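Local coordinates for hypothetical protein (Parabacteroides merdae, PDB 4OO3) that probably acts as an NAD(P)-dependent oxidoreductase, pairing a Rossmann-fold dinucleotide-binding domain with a C-terminal oxidoreductase domain, its substrate being unknown, at residues T16-H21 / Y42-F47; N153-M158 / A389-G394; I243-A248 / T431-M436. All coordinates share one frame; numbering follows the deposited sequence.

Contact 1 (T16-H21 / Y42-F47)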
loop_
_atom_site.group_PDB
_atom_site.type_symbol
_atom_site.label_atom_id
_atom_site.label_comp_id
_atom_site.label_asym_id
_atom_site.label_seq_id
_atom_site.Cartn_x
_atom_site.Cartn_y
_atom_site.Cartn_z
ATOM N N THR A 16 -8.989 -13.727 -12.056
ATOM C CA THR A 16 -7.961 -13.726 -11.039
ATOM C C THR A 16 -6.755 -14.444 -11.603
ATOM O O THR A 16 -6.820 -15.627 -11.889
ATOM C CB THR A 16 -8.466 -14.382 -9.749
ATOM O OG1 THR A 16 -9.724 -13.793 -9.393
ATOM C CG2 THR A 16 -7.464 -14.173 -8.614
ATOM N N LEU A 17 -5.661 -13.711 -11.786
ATOM C CA LEU A 17 -4.483 -14.236 -12.462
ATOM C C LEU A 17 -3.354 -14.507 -11.480
ATOM O O LEU A 17 -2.837 -13.584 -10.847
ATOM C CB LEU A 17 -4.014 -13.251 -13.521
ATOM C CG LEU A 17 -2.779 -13.667 -14.321
ATOM C CD1 LEU A 17 -3.035 -14.915 -15.151
ATOM C CD2 LEU A 17 -2.358 -12.499 -15.188
ATOM N N ASP A 18 -2.976 -15.779 -11.374
ATOM C CA ASP A 18 -1.872 -16.219 -10.532
ATOM C C ASP A 18 -1.898 -15.562 -9.150
ATOM O O ASP A 18 -0.960 -14.865 -8.776
ATOM C CB ASP A 18 -0.545 -15.945 -11.243
ATOM C CG ASP A 18 0.646 -16.606 -10.557
ATOM O OD1 ASP A 18 0.456 -17.578 -9.804
ATOM O OD2 ASP A 18 1.785 -16.149 -10.784
ATOM N N PRO A 19 -2.987 -15.775 -8.391
ATOM C CA PRO A 19 -3.099 -15.180 -7.063
ATOM C C PRO A 19 -2.120 -15.828 -6.103
ATOM O O PRO A 19 -1.967 -17.048 -6.111
ATOM C CB PRO A 19 -4.537 -15.494 -6.660
ATOM C CG PRO A 19 -4.847 -16.763 -7.370
ATOM C CD PRO A 19 -4.130 -16.658 -8.691
ATOM N N GLY A 20 -1.430 -15.010 -5.319
ATOM C CA GLY A 20 -0.458 -15.519 -4.352
ATOM C C GLY A 20 -0.410 -14.743 -3.056
ATOM O O GLY A 20 0.501 -14.939 -2.266
ATOM N N HIS A 21 -1.401 -13.881 -2.837
ATOM C CA HIS A 21 -1.532 -13.098 -1.610
ATOM C C HIS A 21 -3.024 -13.019 -1.244
ATOM O O HIS A 21 -3.881 -13.145 -2.117
ATOM C CB HIS A 21 -0.945 -11.696 -1.824
ATOM C CG HIS A 21 -0.788 -10.906 -0.562
ATOM N ND1 HIS A 21 -1.755 -10.039 -0.102
ATOM C CD2 HIS A 21 0.215 -10.860 0.346
ATOM C CE1 HIS A 21 -1.358 -9.492 1.030
ATOM N NE2 HIS A 21 -0.166 -9.977 1.326
ATOM N N TYR A 42 -7.091 -18.237 -13.467
ATOM C CA TYR A 42 -6.024 -18.881 -14.227
ATOM C C TYR A 42 -4.743 -18.832 -13.407
ATOM O O TYR A 42 -4.295 -17.752 -13.003
ATOM C CB TYR A 42 -5.790 -18.158 -15.555
ATOM C CG TYR A 42 -7.005 -18.136 -16.446
ATOM C CD1 TYR A 42 -7.983 -17.179 -16.270
ATOM C CD2 TYR A 42 -7.178 -19.082 -17.447
ATOM C CE1 TYR A 42 -9.110 -17.147 -17.070
ATOM C CE2 TYR A 42 -8.307 -19.060 -18.261
ATOM C CZ TYR A 42 -9.267 -18.085 -18.058
ATOM O OH TYR A 42 -10.388 -18.025 -18.834
ATOM N N ALA A 43 -4.133 -19.984 -13.188
ATOM C CA ALA A 43 -2.972 -20.051 -12.319
ATOM C C ALA A 43 -2.194 -21.329 -12.540
ATOM O O ALA A 43 -2.760 -22.329 -12.961
ATOM C CB ALA A 43 -3.415 -19.971 -10.864
ATOM N N PRO A 44 -0.888 -21.309 -12.241
ATOM C CA PRO A 44 -0.216 -22.596 -12.176
ATOM C C PRO A 44 -0.789 -23.408 -11.015
ATOM O O PRO A 44 -1.349 -22.837 -10.069
ATOM C CB PRO A 44 1.246 -22.216 -11.927
ATOM C CG PRO A 44 1.173 -20.907 -11.214
ATOM C CD PRO A 44 -0.043 -20.207 -11.745
ATOM N N THR A 45 -0.674 -24.727 -11.098
ATOM C CA THR A 45 -1.081 -25.598 -10.002
ATOM C C THR A 45 -0.202 -25.288 -8.801
ATOM O O THR A 45 0.916 -24.819 -8.963
ATOM C CB THR A 45 -0.890 -27.084 -10.358
ATOM O OG1 THR A 45 0.479 -27.308 -10.713
ATOM C CG2 THR A 45 -1.784 -27.499 -11.528
ATOM N N GLY A 46 -0.703 -25.536 -7.599
ATOM C CA GLY A 46 0.127 -25.434 -6.409
ATOM C C GLY A 46 -0.494 -24.724 -5.229
ATOM O O GLY A 46 -1.670 -24.384 -5.231
ATOM N N PHE A 47 0.340 -24.516 -4.219
ATOM C CA PHE A 47 -0.049 -23.921 -2.951
ATOM C C PHE A 47 -0.786 -22.588 -3.099
ATOM O O PHE A 47 -1.853 -22.399 -2.510
ATOM C CB PHE A 47 1.211 -23.732 -2.099
ATOM C CG PHE A 47 0.970 -23.031 -0.792
ATOM C CD1 PHE A 47 0.440 -23.718 0.291
ATOM C CD2 PHE A 47 1.294 -21.689 -0.643
ATOM C CE1 PHE A 47 0.221 -23.077 1.495
ATOM C CE2 PHE A 47 1.078 -21.040 0.558
ATOM C CZ PHE A 47 0.542 -21.734 1.631
#
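Asp18 holds CG anti to its backbone N (chi1 -169°), and this carries the carboxylate over to Pro44. Asp18 OD1 lies 3.3 Å from Pro44 CD, the carbon next to the proline nitrogen. The two side chains cross at about a right angle. The other oxygen, OD2, is hydrogen-bonded to the hydroxyl of Tyr104, while OD1 rests against the Pro44 ring. Leu17 also has CG anti to N, and chi2 of 64° sets CD1 beside strand 38-43. There Leu17 CD1 is 3.8 Å from Tyr42 O and 4.3 Å from Tyr42 CB. The backbones join through Tyr42, which is gripped at both its backbone polar atoms, N and O. Tyr42 N donates to Thr16 O at 3.1 Å, and Tyr42 O accepts from Asp18 N at 2.9 Å. These bonds flank Leu17, the pattern of neighbouring parallel strands. Strands 14-17 and 38-43 are the first two strands of the Rossmann domain, joined by a beta-alpha-beta crossover through helix 22-26. Residues 18-21 turn out of the first strand into that helix, the place where NAD-binding Rossmann domains usually carry their dinucleotide-binding loop. Leu17 and Tyr42 share one sheet face, where both touch Met83 of helix 79-86, and Tyr42 OH bonds to Glu86. Just past the end of strand 14-17, Pro19 CD sits 4.0 Å from Ala43 CB, at the last residue of strand 38-43. Helix 47-61 reaches this pair through His52 on Pro19 and Val49 on Ala43.

Contact 2 (N153-M158 / A389-G394)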
loop_
_atom_site.group_PDB
_atom_site.type_symbol
_atom_site.label_atom_id
_atom_site.label_comp_id
_atom_site.label_asym_id
_atom_site.label_seq_id
_atom_site.Cartn_x
_atom_site.Cartn_y
_atom_site.Cartn_z
ATOM N N ASN A 153 -7.200 5.692 3.312
ATOM C CA ASN A 153 -8.515 5.580 3.923
ATOM C C ASN A 153 -8.458 5.460 5.435
ATOM O O ASN A 153 -9.489 5.493 6.094
ATOM C CB ASN A 153 -9.236 4.380 3.328
ATOM C CG ASN A 153 -9.441 4.520 1.830
ATOM O OD1 ASN A 153 -9.747 5.602 1.341
ATOM N ND2 ASN A 153 -9.278 3.430 1.098
ATOM N N GLU A 154 -7.247 5.327 5.973
ATOM C CA GLU A 154 -7.043 5.214 7.405
ATOM C C GLU A 154 -7.214 6.589 8.056
ATOM O O GLU A 154 -6.774 7.608 7.519
ATOM C CB GLU A 154 -5.667 4.608 7.685
ATOM C CG GLU A 154 -5.365 4.374 9.153
ATOM C CD GLU A 154 -4.930 5.643 9.854
ATOM O OE1 GLU A 154 -4.129 6.402 9.257
ATOM O OE2 GLU A 154 -5.404 5.892 10.991
ATOM N N ILE A 155 -7.859 6.602 9.217
ATOM C CA ILE A 155 -8.378 7.838 9.815
ATOM C C ILE A 155 -7.316 8.884 10.191
ATOM O O ILE A 155 -7.504 10.063 9.900
ATOM C CB ILE A 155 -9.328 7.536 11.015
ATOM C CG1 ILE A 155 -9.963 8.819 11.565
ATOM C CG2 ILE A 155 -8.599 6.790 12.124
ATOM C CD1 ILE A 155 -10.772 9.602 10.553
ATOM N N THR A 156 -6.214 8.476 10.831
ATOM C CA THR A 156 -5.166 9.440 11.204
ATOM C C THR A 156 -4.548 10.079 9.970
ATOM O O THR A 156 -4.257 11.274 9.965
ATOM C CB THR A 156 -4.043 8.840 12.080
ATOM O OG1 THR A 156 -3.364 7.787 11.376
ATOM C CG2 THR A 156 -4.603 8.316 13.401
ATOM N N THR A 157 -4.360 9.282 8.925
ATOM C CA THR A 157 -3.871 9.795 7.654
ATOM C C THR A 157 -4.816 10.855 7.088
ATOM O O THR A 157 -4.363 11.918 6.654
ATOM C CB THR A 157 -3.641 8.652 6.646
ATOM O OG1 THR A 157 -2.367 8.059 6.907
ATOM C CG2 THR A 157 -3.662 9.145 5.209
HETATM N N MSE A 158 -6.119 10.579 7.122
HETATM C CA MSE A 158 -7.110 11.505 6.580
HETATM C C MSE A 158 -7.117 12.783 7.367
HETATM O O MSE A 158 -7.299 13.859 6.797
HETATM C CB MSE A 158 -8.518 10.907 6.568
HETATM C CG MSE A 158 -8.600 9.792 5.535
HETATM SE SE MSE A 158 -10.339 8.879 5.647
HETATM C CE MSE A 158 -11.368 10.206 4.633
ATOM N N ALA A 389 -13.823 5.753 18.386
ATOM C CA ALA A 389 -13.523 4.364 18.046
ATOM C C ALA A 389 -14.176 3.908 16.748
ATOM O O ALA A 389 -13.646 3.025 16.083
ATOM C CB ALA A 389 -13.945 3.440 19.181
ATOM N N LYS A 390 -15.322 4.496 16.400
ATOM C CA LYS A 390 -16.053 4.116 15.185
ATOM C C LYS A 390 -15.244 4.317 13.900
ATOM O O LYS A 390 -15.455 3.598 12.928
ATOM C CB LYS A 390 -17.401 4.851 15.082
ATOM C CG LYS A 390 -17.326 6.363 15.266
ATOM C CD LYS A 390 -18.319 7.108 14.379
ATOM C CE LYS A 390 -17.804 7.228 12.945
ATOM N NZ LYS A 390 -18.724 7.976 12.041
ATOM N N TYR A 391 -14.318 5.278 13.899
ATOM C CA TYR A 391 -13.448 5.514 12.745
ATOM C C TYR A 391 -12.346 4.456 12.562
ATOM O O TYR A 391 -11.703 4.423 11.512
ATOM C CB TYR A 391 -12.793 6.887 12.833
ATOM C CG TYR A 391 -13.746 8.046 12.687
ATOM C CD1 TYR A 391 -14.191 8.452 11.433
ATOM C CD2 TYR A 391 -14.189 8.753 13.804
ATOM C CE1 TYR A 391 -15.056 9.527 11.295
ATOM C CE2 TYR A 391 -15.052 9.829 13.674
ATOM C CZ TYR A 391 -15.483 10.211 12.418
ATOM O OH TYR A 391 -16.348 11.272 12.286
ATOM N N ARG A 392 -12.119 3.611 13.568
ATOM C CA ARG A 392 -11.097 2.562 13.484
ATOM C C ARG A 392 -11.660 1.359 12.748
ATOM O O ARG A 392 -11.799 0.280 13.309
ATOM C CB ARG A 392 -10.615 2.154 14.881
ATOM C CG ARG A 392 -10.111 3.308 15.736
ATOM C CD ARG A 392 -8.885 3.973 15.132
ATOM N NE ARG A 392 -8.381 5.036 15.993
ATOM C CZ ARG A 392 -7.161 5.560 15.926
ATOM N NH1 ARG A 392 -6.273 5.122 15.030
ATOM N NH2 ARG A 392 -6.819 6.528 16.772
ATOM N N VAL A 393 -11.957 1.555 11.472
ATOM C CA VAL A 393 -12.664 0.557 10.682
ATOM C C VAL A 393 -11.800 -0.627 10.267
ATOM O O VAL A 393 -12.339 -1.659 9.882
ATOM C CB VAL A 393 -13.316 1.176 9.423
ATOM C CG1 VAL A 393 -14.465 2.098 9.822
ATOM C CG2 VAL A 393 -12.296 1.912 8.556
ATOM N N GLY A 394 -10.477 -0.477 10.327
ATOM C CA GLY A 394 -9.557 -1.595 10.071
ATOM C C GLY A 394 -9.151 -1.774 8.617
ATOM O O GLY A 394 -9.740 -1.182 7.701
HETATM O O HOH W 1 -6.461 3.808 12.352
HETATM O O HOH W 2 -9.269 4.139 9.912
#
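Ile155 lays its CG1 branch against the base of the Tyr391 side chain. Ile155 CG1 is 3.7 Å from Tyr391 CB, and Ile155 CD1 at the end of the branch is 3.7 Å from Tyr391 CD1. The two side chains cross obliquely. On the ring itself, Lys390 CE stands over the centre of one face, and the hydroxyl bonds to Pro371 O. The second branch of Ile155 serves another partner: CG2 lies over one face of the Arg392 guanidinium. Arg392 starts out away from the helix, but its chain bends at chi2 (-63°), and Arg392 CD comes within 4.1 Å of Ile155 CG2. Arg392 is the centre of an inverse gamma turn. Ile155 opens helix 155-164, which Glu154 caps at its N-terminus. Glu154 OE1 accepts from both Thr156 OG1, at 2.6 Å on the syn side, and Thr157 N. Glu154 OE2 takes Thr156 N at 2.7 Å from above the carboxylate plane. This places a negative group at the helix start, where the helix dipole would probably favour it. The loop of residues 389-394, between strand 382-386 and helix 395-412 of the C-terminal part, thus packs on a capped helix end. No direct hydrogen bond spans the gap; two waters do. One accepts from Arg392 NH1 and donates to Glu154 OE2. Glu154 OE2 and Arg392 NH1 are 4.2 Å apart, too far for a salt bridge, and no guanidinium N-H points at the oxygen. NH1 also bonds to Pro340 O. The second water accepts from Ile155 N and donates to Tyr391 O at 2.9 Å.

Contact 3 (I243-A248 / T431-M436)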
loop_
_atom_site.group_PDB
_atom_site.type_symbol
_atom_site.label_atom_id
_atom_site.label_comp_id
_atom_site.label_asym_id
_atom_site.label_seq_id
_atom_site.Cartn_x
_atom_site.Cartn_y
_atom_site.Cartn_z
ATOM N N ILE A 243 10.994 15.264 -8.713
ATOM C CA ILE A 243 11.600 14.281 -7.825
ATOM C C ILE A 243 13.103 14.225 -8.028
ATOM O O ILE A 243 13.582 14.002 -9.136
ATOM C CB ILE A 243 11.026 12.861 -8.047
ATOM C CG1 ILE A 243 9.506 12.843 -7.857
ATOM C CG2 ILE A 243 11.685 11.861 -7.107
ATOM C CD1 ILE A 243 9.044 13.119 -6.438
ATOM N N GLU A 244 13.830 14.412 -6.934
ATOM C CA GLU A 244 15.273 14.265 -6.904
ATOM C C GLU A 244 15.611 13.330 -5.755
ATOM O O GLU A 244 15.300 13.628 -4.601
ATOM C CB GLU A 244 15.941 15.627 -6.675
ATOM C CG GLU A 244 17.465 15.606 -6.754
ATOM C CD GLU A 244 18.123 16.879 -6.228
ATOM O OE1 GLU A 244 17.426 17.883 -5.968
ATOM O OE2 GLU A 244 19.358 16.872 -6.068
ATOM N N LEU A 245 16.251 12.205 -6.052
ATOM C CA LEU A 245 16.678 11.311 -4.980
ATOM C C LEU A 245 17.959 11.827 -4.368
ATOM O O LEU A 245 18.866 12.257 -5.076
ATOM C CB LEU A 245 16.860 9.871 -5.459
ATOM C CG LEU A 245 15.539 9.109 -5.535
ATOM C CD1 LEU A 245 14.898 9.274 -6.905
ATOM C CD2 LEU A 245 15.756 7.647 -5.208
ATOM N N ILE A 246 18.015 11.770 -3.044
ATOM C CA ILE A 246 19.131 12.284 -2.284
ATOM C C ILE A 246 19.944 11.129 -1.705
ATOM O O ILE A 246 21.159 11.092 -1.863
ATOM C CB ILE A 246 18.624 13.201 -1.156
ATOM C CG1 ILE A 246 17.796 14.355 -1.739
ATOM C CG2 ILE A 246 19.779 13.720 -0.313
ATOM C CD1 ILE A 246 18.537 15.240 -2.719
ATOM N N ASP A 247 19.284 10.185 -1.042
ATOM C CA ASP A 247 19.991 9.068 -0.426
ATOM C C ASP A 247 19.096 7.845 -0.315
ATOM O O ASP A 247 17.868 7.967 -0.246
ATOM C CB ASP A 247 20.498 9.466 0.960
ATOM C CG ASP A 247 21.515 8.487 1.522
ATOM O OD1 ASP A 247 22.213 7.809 0.739
ATOM O OD2 ASP A 247 21.624 8.402 2.762
ATOM N N ALA A 248 19.716 6.668 -0.300
ATOM C CA ALA A 248 18.975 5.429 -0.174
ATOM C C ALA A 248 19.846 4.322 0.387
ATOM O O ALA A 248 21.028 4.227 0.057
ATOM C CB ALA A 248 18.401 5.022 -1.527
ATOM N N THR A 431 11.752 2.722 -7.347
ATOM C CA THR A 431 12.695 1.967 -8.184
ATOM C C THR A 431 14.044 2.685 -8.357
ATOM O O THR A 431 15.087 2.038 -8.414
ATOM C CB THR A 431 12.091 1.629 -9.555
ATOM O OG1 THR A 431 11.673 2.830 -10.214
ATOM C CG2 THR A 431 10.902 0.693 -9.391
ATOM N N SER A 432 14.022 4.017 -8.419
ATOM C CA SER A 432 15.255 4.813 -8.464
ATOM C C SER A 432 16.078 4.662 -7.188
ATOM O O SER A 432 17.310 4.645 -7.236
ATOM C CB SER A 432 14.943 6.295 -8.687
ATOM O OG SER A 432 14.395 6.500 -9.975
ATOM N N ALA A 433 15.395 4.562 -6.052
ATOM C CA ALA A 433 16.057 4.385 -4.765
ATOM C C ALA A 433 16.750 3.026 -4.691
ATOM O O ALA A 433 17.843 2.913 -4.133
ATOM C CB ALA A 433 15.056 4.540 -3.628
ATOM N N LEU A 434 16.124 1.997 -5.259
ATOM C CA LEU A 434 16.747 0.675 -5.297
ATOM C C LEU A 434 18.096 0.736 -5.998
ATOM O O LEU A 434 19.070 0.177 -5.517
ATOM C CB LEU A 434 15.843 -0.343 -5.992
ATOM C CG LEU A 434 16.397 -1.766 -6.111
ATOM C CD1 LEU A 434 16.653 -2.368 -4.736
ATOM C CD2 LEU A 434 15.450 -2.638 -6.915
ATOM N N ASP A 435 18.142 1.415 -7.138
ATOM C CA ASP A 435 19.383 1.583 -7.905
ATOM C C ASP A 435 20.450 2.367 -7.138
ATOM O O ASP A 435 21.613 1.971 -7.108
ATOM C CB ASP A 435 19.092 2.271 -9.245
ATOM C CG ASP A 435 18.353 1.365 -10.220
ATOM O OD1 ASP A 435 18.316 0.135 -9.994
ATOM O OD2 ASP A 435 17.810 1.882 -11.221
HETATM N N MSE A 436 20.048 3.477 -6.524
HETATM C CA MSE A 436 20.952 4.285 -5.699
HETATM C C MSE A 436 21.468 3.459 -4.550
HETATM O O MSE A 436 22.671 3.439 -4.286
HETATM C CB MSE A 436 20.200 5.517 -5.186
HETATM C CG MSE A 436 20.995 6.285 -4.133
HETATM SE SE MSE A 436 20.205 8.071 -3.898
HETATM C CE MSE A 436 20.903 8.852 -5.565
#
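Met436, a selenomethionine, sets its selenium over one face of the Ile246-Asp247 peptide, and Leu245 sets CD2 over one face of the Ser432-Ala433 peptide. No aromatic ring takes part, and these backbone planes are the flat groups of the contact. This is alpha-on-beta packing: helix 419-439 lies against strand 243-255, an outermost strand of the large mixed sheet in the C-terminal domain. The axes of the two short segments come within 7.5 Å and run at 57° to each other. The strand carries a classic beta bulge, with Ile246 and Asp247 both facing Val291 of strand 282-294. The bulge fits the spacing of the contact: Leu245 and Ala248, three positions apart, both point at the helix, while Ile246 and Asp247 point away.

Leu245 enters between Ser432 and Ala433 with both methyl groups. Leu245 CD1 meets Ser432 CB at 3.5 Å. Leu245 CD2 comes 3.3 Å from Ala433 CA and 3.2 Å from Ala433 N. The carbon pairs Leu245 CD1 with Ser432 CB and Leu245 CD2 with Ala433 CA are closer than usual, so the fit is tight here. Ser432 OG takes no polar partner from the strand; it bonds to Tyr428 O, one turn back in its own helix. Ala248 CB packs against the helix further along, 3.4 Å from Ala433 O and 3.9 Å from Met436 CG. Ala248 CA and Ala433 CA are 5.5 Å apart, the nearest CA pair of the two segments, and Ala433 CB also touches Ile290. Asp247 directs its carboxylate to Lys440, forming a salt bridge near the helix end. Met436 has CG anti to its backbone N (chi1 170°). Its chain then bends at chi3 (-75°), and Met436 CE stops 4.0 Å from Leu245 O.

Overall arrangement
The three contacts are well separated. Their centres lie 31 to 32 Å apart in every pairing, and none touches another. Contacts 1 and 2 come closest, with nearest atoms about 13 Å apart; the nearest atoms of contact 3 are about 19 Å from contact 1 and about 18 Å from contact 2. Contact 1 joins segments 21 residues apart and is complete before the chain reaches the other two. Contacts 2 and 3 interleave along the sequence and lie on opposite sides of the chain's centre. Contact 1 belongs to the Rossmann domain, beside the expected dinucleotide-binding loop, and contact 3 to the C-terminal domain. Contact 2 ties the start of helix 155-164 to the loop between strand 382-386 and helix 395-412.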